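Local structure of UPF0141 protein yjdB (Campylobacter jejuni subsp. jejuni HB93-13, 4TN0) at residues N141-S144 with D145-I149; L210-E213 with Q214-Y217. The protein probably transfers phosphoethanolamine groups in the periplasm, as a zinc-containing enzyme of the alkaline phosphatase-like family required for polymyxin resistance and motility. All coordinates share one frame; numbering follows the deposited sequence.

Both contacts sit at turns where the chain leaves a helix and enters a strand of the central mixed sheet: contact 1 leads from helix 133-139 into strand 146-152, contact 2 from helix 186-211 into strand 218-224. Their centres are about 12 Å apart. Contact 1 is partly buried, and a side-chain amide there grips the backbone with two bonds; contact 2 lies at the surface, one backbone bond closing its turn while the aliphatic parts of Q214 and K215 lie near backbone carbonyl oxygens. Y217 joins them, its OH probably hydrogen-bonded to S144 O at 2.5 Å and its ring carbon CE1 near N147 ND2.

Contact 1: N141-S144 with D145-I149; sequences NHLS and DQNII
N147 reaches back from the first residues of strand 146-152 and clasps the backbone of S144 with both ends of its amide. OD1 takes the S144 N-H at 2.8 Å, an almost straight bond (174°) that arrives in the carbonyl plane on a lone pair. On the other branch, N147 ND2 gives a hydrogen to S144 O at 3.0 Å; the oxygen lies close to the amide plane of N147, yet the nitrogen stands above the plane of the S144 carbonyl. With CG beside the backbone N (chi1 -48°) and the amide turned across the chain at chi2 -95°, the group faces the turn that precedes the strand. L143 crosses the amide at an angle, its CD2 3.9 Å from N147 OD1, and the same methyl meets I149 CD1 at 4.3 Å. The S144 side chain is engaged separately: S144 OG hydrogen-bonds to D100 OD2 at the start of the neighbouring strand 100-105. N147 ND2 also bonds to K18 O, at the start of strand 18-24. Together with that bond, the two to S144 restrain the buried amide's rotation about chi2, and the polar backbone of S144 is satisfied where the chain enters the sheet of this alkaline phosphatase-like fold.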
ATOM      1  N   ASN A 141      -6.025 -14.530  15.447  1.00 61.77           N
ATOM      2  CA  ASN A 141      -6.651 -15.557  16.285  1.00 64.86           C
ATOM      3  C   ASN A 141      -8.147 -15.662  15.971  1.00 67.74           C
ATOM      4  O   ASN A 141      -8.704 -16.762  15.945  1.00 63.99           O
ATOM      5  CB  ASN A 141      -6.414 -15.280  17.782  1.00 63.55           C
ATOM      6  CG  ASN A 141      -4.968 -15.563  18.220  1.00 58.45           C
ATOM      7  OD1 ASN A 141      -4.264 -16.367  17.604  1.00 58.93           O
ATOM      8  ND2 ASN A 141      -4.525 -14.893  19.283  1.00 65.17           N
ATOM      9  N   HIS A 142      -8.786 -14.522  15.705  1.00 67.16           N
ATOM     10  CA  HIS A 142     -10.220 -14.502  15.414  1.00 61.80           C
ATOM     11  C   HIS A 142     -10.541 -14.314  13.928  1.00 56.11           C
ATOM     12  O   HIS A 142     -11.363 -13.473  13.566  1.00 51.82           O
ATOM     13  CB  HIS A 142     -10.926 -13.410  16.214  1.00 60.94           C
ATOM     14  CG  HIS A 142     -10.598 -13.407  17.673  1.00 71.39           C
ATOM     15  ND1 HIS A 142      -9.347 -13.095  18.161  1.00 78.90           N
ATOM     16  CD2 HIS A 142     -11.369 -13.667  18.756  1.00 71.74           C
ATOM     17  CE1 HIS A 142      -9.361 -13.163  19.482  1.00 76.08           C
ATOM     18  NE2 HIS A 142     -10.577 -13.505  19.868  1.00 76.22           N
ATOM     19  N   LEU A 143      -9.930 -15.137  13.083  1.00 57.12           N
ATOM     20  CA  LEU A 143     -10.181 -15.103  11.645  1.00 56.67           C
ATOM     21  C   LEU A 143     -11.503 -15.792  11.277  1.00 63.07           C
ATOM     22  O   LEU A 143     -12.040 -16.577  12.054  1.00 64.83           O
ATOM     23  CB  LEU A 143      -9.030 -15.770  10.885  1.00 53.59           C
ATOM     24  CG  LEU A 143      -7.654 -15.110  10.842  1.00 63.93           C
ATOM     25  CD1 LEU A 143      -6.772 -15.824   9.822  1.00 63.54           C
ATOM     26  CD2 LEU A 143      -7.747 -13.612  10.524  1.00 66.79           C
ATOM     27  N   SER A 144     -12.024 -15.472  10.093  1.00 66.11           N
ATOM     28  CA  SER A 144     -13.136 -16.197   9.477  1.00 55.61           C
ATOM     29  C   SER A 144     -12.617 -16.977   8.278  1.00 61.38           C
ATOM     30  O   SER A 144     -11.415 -17.251   8.189  1.00 62.52           O
ATOM     31  CB  SER A 144     -14.259 -15.250   9.053  1.00 51.89           C
ATOM     32  OG  SER A 144     -14.690 -14.444  10.135  1.00 54.99           O
ATOM     33  N   ASP A 145     -13.503 -17.318   7.346  1.00 62.81           N
ATOM     34  CA  ASP A 145     -13.099 -18.157   6.224  1.00 68.67           C
ATOM     35  C   ASP A 145     -12.443 -17.306   5.145  1.00 64.51           C
ATOM     36  O   ASP A 145     -11.503 -17.753   4.482  1.00 67.95           O
ATOM     37  CB  ASP A 145     -14.300 -18.931   5.635  1.00 72.37           C
ATOM     38  CG  ASP A 145     -14.997 -19.845   6.653  1.00 75.88           C
ATOM     39  OD1 ASP A 145     -14.904 -19.612   7.882  1.00 73.64           O
ATOM     40  OD2 ASP A 145     -15.667 -20.799   6.206  1.00 79.40           O
ATOM     41  N   GLN A 146     -12.933 -16.074   4.992  1.00 64.14           N
ATOM     42  CA  GLN A 146     -12.336 -15.070   4.099  1.00 64.05           C
ATOM     43  C   GLN A 146     -12.122 -13.739   4.833  1.00 59.29           C
ATOM     44  O   GLN A 146     -13.066 -13.159   5.391  1.00 51.31           O
ATOM     45  CB  GLN A 146     -13.209 -14.858   2.862  1.00 58.24           C
ATOM     46  CG  GLN A 146     -12.913 -15.801   1.706  1.00 61.14           C
ATOM     47  CD  GLN A 146     -13.810 -17.022   1.684  1.00 69.42           C
ATOM     48  OE1 GLN A 146     -14.921 -17.021   2.232  1.00 67.04           O
ATOM     49  NE2 GLN A 146     -13.337 -18.074   1.033  1.00 72.20           N
ATOM     50  N   ASN A 147     -10.878 -13.267   4.837  1.00 58.00           N
ATOM     51  CA  ASN A 147     -10.514 -12.066   5.598  1.00 56.85           C
ATOM     52  C   ASN A 147      -9.679 -11.076   4.809  1.00 56.38           C
ATOM     53  O   ASN A 147      -8.710 -11.469   4.148  1.00 58.74           O
ATOM     54  CB  ASN A 147      -9.715 -12.444   6.848  1.00 59.25           C
ATOM     55  CG  ASN A 147     -10.345 -13.568   7.638  1.00 59.08           C
ATOM     56  OD1 ASN A 147     -11.085 -13.336   8.600  1.00 53.55           O
ATOM     57  ND2 ASN A 147     -10.055 -14.800   7.233  1.00 56.98           N
ATOM     58  N   ILE A 148     -10.013  -9.790   4.900  1.00 54.29           N
ATOM     59  CA  ILE A 148      -9.052  -8.768   4.478  1.00 51.47           C
ATOM     60  C   ILE A 148      -8.705  -7.923   5.680  1.00 50.25           C
ATOM     61  O   ILE A 148      -9.582  -7.414   6.390  1.00 48.65           O
ATOM     62  CB  ILE A 148      -9.554  -7.863   3.309  1.00 50.11           C
ATOM     63  CG1 ILE A 148      -8.426  -6.925   2.859  1.00 46.47           C
ATOM     64  CG2 ILE A 148     -10.823  -7.098   3.683  1.00 47.79           C
ATOM     65  CD1 ILE A 148      -8.737  -6.099   1.622  1.00 45.42           C
ATOM     66  N   ILE A 149      -7.402  -7.802   5.902  1.00 49.34           N
ATOM     67  CA  ILE A 149      -6.850  -6.947   6.934  1.00 48.30           C
ATOM     68  C   ILE A 149      -6.057  -5.811   6.307  1.00 47.94           C
ATOM     69  O   ILE A 149      -5.096  -6.036   5.553  1.00 49.43           O
ATOM     70  CB  ILE A 149      -5.946  -7.751   7.890  1.00 52.37           C
ATOM     71  CG1 ILE A 149      -6.721  -8.979   8.413  1.00 47.60           C
ATOM     72  CG2 ILE A 149      -5.437  -6.848   9.022  1.00 39.66           C
ATOM     73  CD1 ILE A 149      -5.964  -9.849   9.401  1.00 45.71           C
TER

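Contact 2: L210-E213 with Q214-Y217; sequences LLKE and QKSY
Residues L211 to Q214 form a type I beta turn, closed by Q214 N giving its hydrogen to L211 O at 3.1 Å, with the donor well above the carbonyl plane and a bent N-H...O angle of 149°. The turn takes the chain off the end of helix 186-211 toward strand 218-224, a helix-to-strand connection at the surface of the alpha/beta alkaline phosphatase-like fold. Q214 folds its side chain back over the carbonyls of L210 and L211: CG rests 3.5 Å from L210 O, while CB lies near L211 O. A bend at chi2 (-69°) then swings the amide round toward the E213 carbonyl, where it stays at the margin of contact; the same side chain also packs on L140, just beyond helix 133-139. K215 comes back across the turn from the other end. Its chi1 (-61°) sets CG 3.3 Å from K212 O; the bend at chi2 turns the chain back so that CE comes within 3.6 Å of L211 O, and the bend at chi4 sends NZ toward K212. K212 and K215 run side by side and point the same way, but their ammonium groups stay apart, NZ to NZ 5.6 Å, a spacing that probably eases the repulsion of two like charges at this exposed surface. L211 and K212 both touch W258 of strand 252-259, and L210 packs on F136 of helix 133-139. K215 NZ ends 3.9 Å from both CB and CG of K212.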
ATOM      1  N   LEU A 210       4.614 -13.917   9.611  1.00 65.47           N
ATOM      2  CA  LEU A 210       3.449 -14.317  10.378  1.00 66.71           C
ATOM      3  C   LEU A 210       2.472 -15.054   9.464  1.00 71.40           C
ATOM      4  O   LEU A 210       1.664 -15.870   9.920  1.00 72.25           O
ATOM      5  CB  LEU A 210       2.785 -13.100  11.029  1.00 63.09           C
ATOM      6  CG  LEU A 210       3.485 -12.577  12.299  1.00 64.47           C
ATOM      7  CD1 LEU A 210       3.018 -11.173  12.626  1.00 50.73           C
ATOM      8  CD2 LEU A 210       3.315 -13.501  13.516  1.00 64.03           C
ATOM      9  N   LEU A 211       2.556 -14.765   8.166  1.00 73.71           N
ATOM     10  CA  LEU A 211       1.673 -15.389   7.184  1.00 73.82           C
ATOM     11  C   LEU A 211       2.039 -16.840   6.915  1.00 78.98           C
ATOM     12  O   LEU A 211       1.174 -17.657   6.574  1.00 81.52           O
ATOM     13  CB  LEU A 211       1.685 -14.603   5.867  1.00 69.95           C
ATOM     14  CG  LEU A 211       0.889 -13.296   5.855  1.00 68.08           C
ATOM     15  CD1 LEU A 211       0.745 -12.780   4.433  1.00 59.83           C
ATOM     16  CD2 LEU A 211      -0.480 -13.468   6.535  1.00 62.83           C
ATOM     17  N   LYS A 212       3.316 -17.169   7.078  1.00 78.00           N
ATOM     18  CA  LYS A 212       3.754 -18.544   6.870  1.00 79.38           C
ATOM     19  C   LYS A 212       3.331 -19.437   8.039  1.00 77.68           C
ATOM     20  O   LYS A 212       3.282 -20.655   7.910  1.00 76.82           O
ATOM     21  CB  LYS A 212       5.256 -18.603   6.573  1.00 78.02           C
ATOM     22  CG  LYS A 212       5.569 -17.884   5.263  1.00 75.57           C
ATOM     23  CD  LYS A 212       7.049 -17.831   4.944  1.00 71.51           C
ATOM     24  CE  LYS A 212       7.336 -18.566   3.630  1.00 73.86           C
ATOM     25  NZ  LYS A 212       7.794 -17.661   2.518  1.00 79.41           N
ATOM     26  N   GLU A 213       3.032 -18.838   9.182  1.00 79.69           N
ATOM     27  CA  GLU A 213       2.550 -19.613  10.310  1.00 74.08           C
ATOM     28  C   GLU A 213       1.057 -19.847  10.177  1.00 76.09           C
ATOM     29  O   GLU A 213       0.452 -20.568  10.971  1.00 76.74           O
ATOM     30  CB  GLU A 213       2.813 -18.851  11.599  1.00 78.70           C
ATOM     31  CG  GLU A 213       4.246 -18.774  12.049  1.00 77.77           C
ATOM     32  CD  GLU A 213       4.337 -18.033  13.355  1.00 78.23           C
ATOM     33  OE1 GLU A 213       3.416 -18.200  14.182  1.00 89.27           O
ATOM     34  OE2 GLU A 213       5.290 -17.249  13.530  1.00 73.61           O
ATOM     35  N   GLN A 214       0.458 -19.249   9.154  1.00 78.05           N
ATOM     36  CA  GLN A 214      -0.977 -19.409   8.925  1.00 79.37           C
ATOM     37  C   GLN A 214      -1.340 -20.186   7.656  1.00 81.00           C
ATOM     38  O   GLN A 214      -1.989 -19.633   6.764  1.00 84.55           O
ATOM     39  CB  GLN A 214      -1.648 -18.028   8.868  1.00 71.99           C
ATOM     40  CG  GLN A 214      -1.600 -17.241  10.165  1.00 73.21           C
ATOM     41  CD  GLN A 214      -2.476 -17.860  11.234  1.00 74.92           C
ATOM     42  OE1 GLN A 214      -3.485 -18.483  10.912  1.00 85.82           O
ATOM     43  NE2 GLN A 214      -2.100 -17.698  12.506  1.00 65.28           N
ATOM     44  N   LYS A 215      -0.917 -21.445   7.550  1.00 81.07           N
ATOM     45  CA  LYS A 215      -1.115 -22.194   6.302  1.00 84.79           C
ATOM     46  C   LYS A 215      -2.413 -22.990   6.278  1.00 81.96           C
ATOM     47  O   LYS A 215      -2.650 -23.791   5.375  1.00 80.93           O
ATOM     48  CB  LYS A 215       0.109 -23.038   5.945  1.00 85.05           C
ATOM     49  CG  LYS A 215       1.337 -22.138   5.739  1.00 87.49           C
ATOM     50  CD  LYS A 215       1.053 -21.135   4.597  1.00 84.53           C
ATOM     51  CE  LYS A 215       2.229 -20.228   4.258  1.00 79.33           C
ATOM     52  NZ  LYS A 215       3.514 -20.957   4.031  1.00 78.56           N
ATOM     53  N   SER A 216      -3.242 -22.778   7.291  1.00 75.60           N
ATOM     54  CA  SER A 216      -4.595 -23.301   7.256  1.00 71.66           C
ATOM     55  C   SER A 216      -5.345 -22.497   6.177  1.00 72.25           C
ATOM     56  O   SER A 216      -6.438 -22.858   5.744  1.00 75.80           O
ATOM     57  CB  SER A 216      -5.257 -23.180   8.630  1.00 78.89           C
ATOM     58  OG  SER A 216      -6.614 -23.595   8.612  1.00 76.09           O
ATOM     59  N   TYR A 217      -4.721 -21.390   5.768  1.00 76.88           N
ATOM     60  CA  TYR A 217      -5.257 -20.409   4.822  1.00 73.08           C
ATOM     61  C   TYR A 217      -4.396 -20.185   3.572  1.00 68.86           C
ATOM     62  O   TYR A 217      -3.192 -20.456   3.555  1.00 65.35           O
ATOM     63  CB  TYR A 217      -5.435 -19.059   5.507  1.00 68.40           C
ATOM     64  CG  TYR A 217      -6.550 -18.980   6.508  1.00 67.02           C
ATOM     65  CD1 TYR A 217      -7.797 -18.494   6.137  1.00 66.81           C
ATOM     66  CD2 TYR A 217      -6.357 -19.362   7.826  1.00 67.74           C
ATOM     67  CE1 TYR A 217      -8.824 -18.395   7.048  1.00 65.98           C
ATOM     68  CE2 TYR A 217      -7.383 -19.269   8.751  1.00 68.04           C
ATOM     69  CZ  TYR A 217      -8.616 -18.783   8.354  1.00 64.72           C
ATOM     70  OH  TYR A 217      -9.643 -18.682   9.266  1.00 61.83           O
TER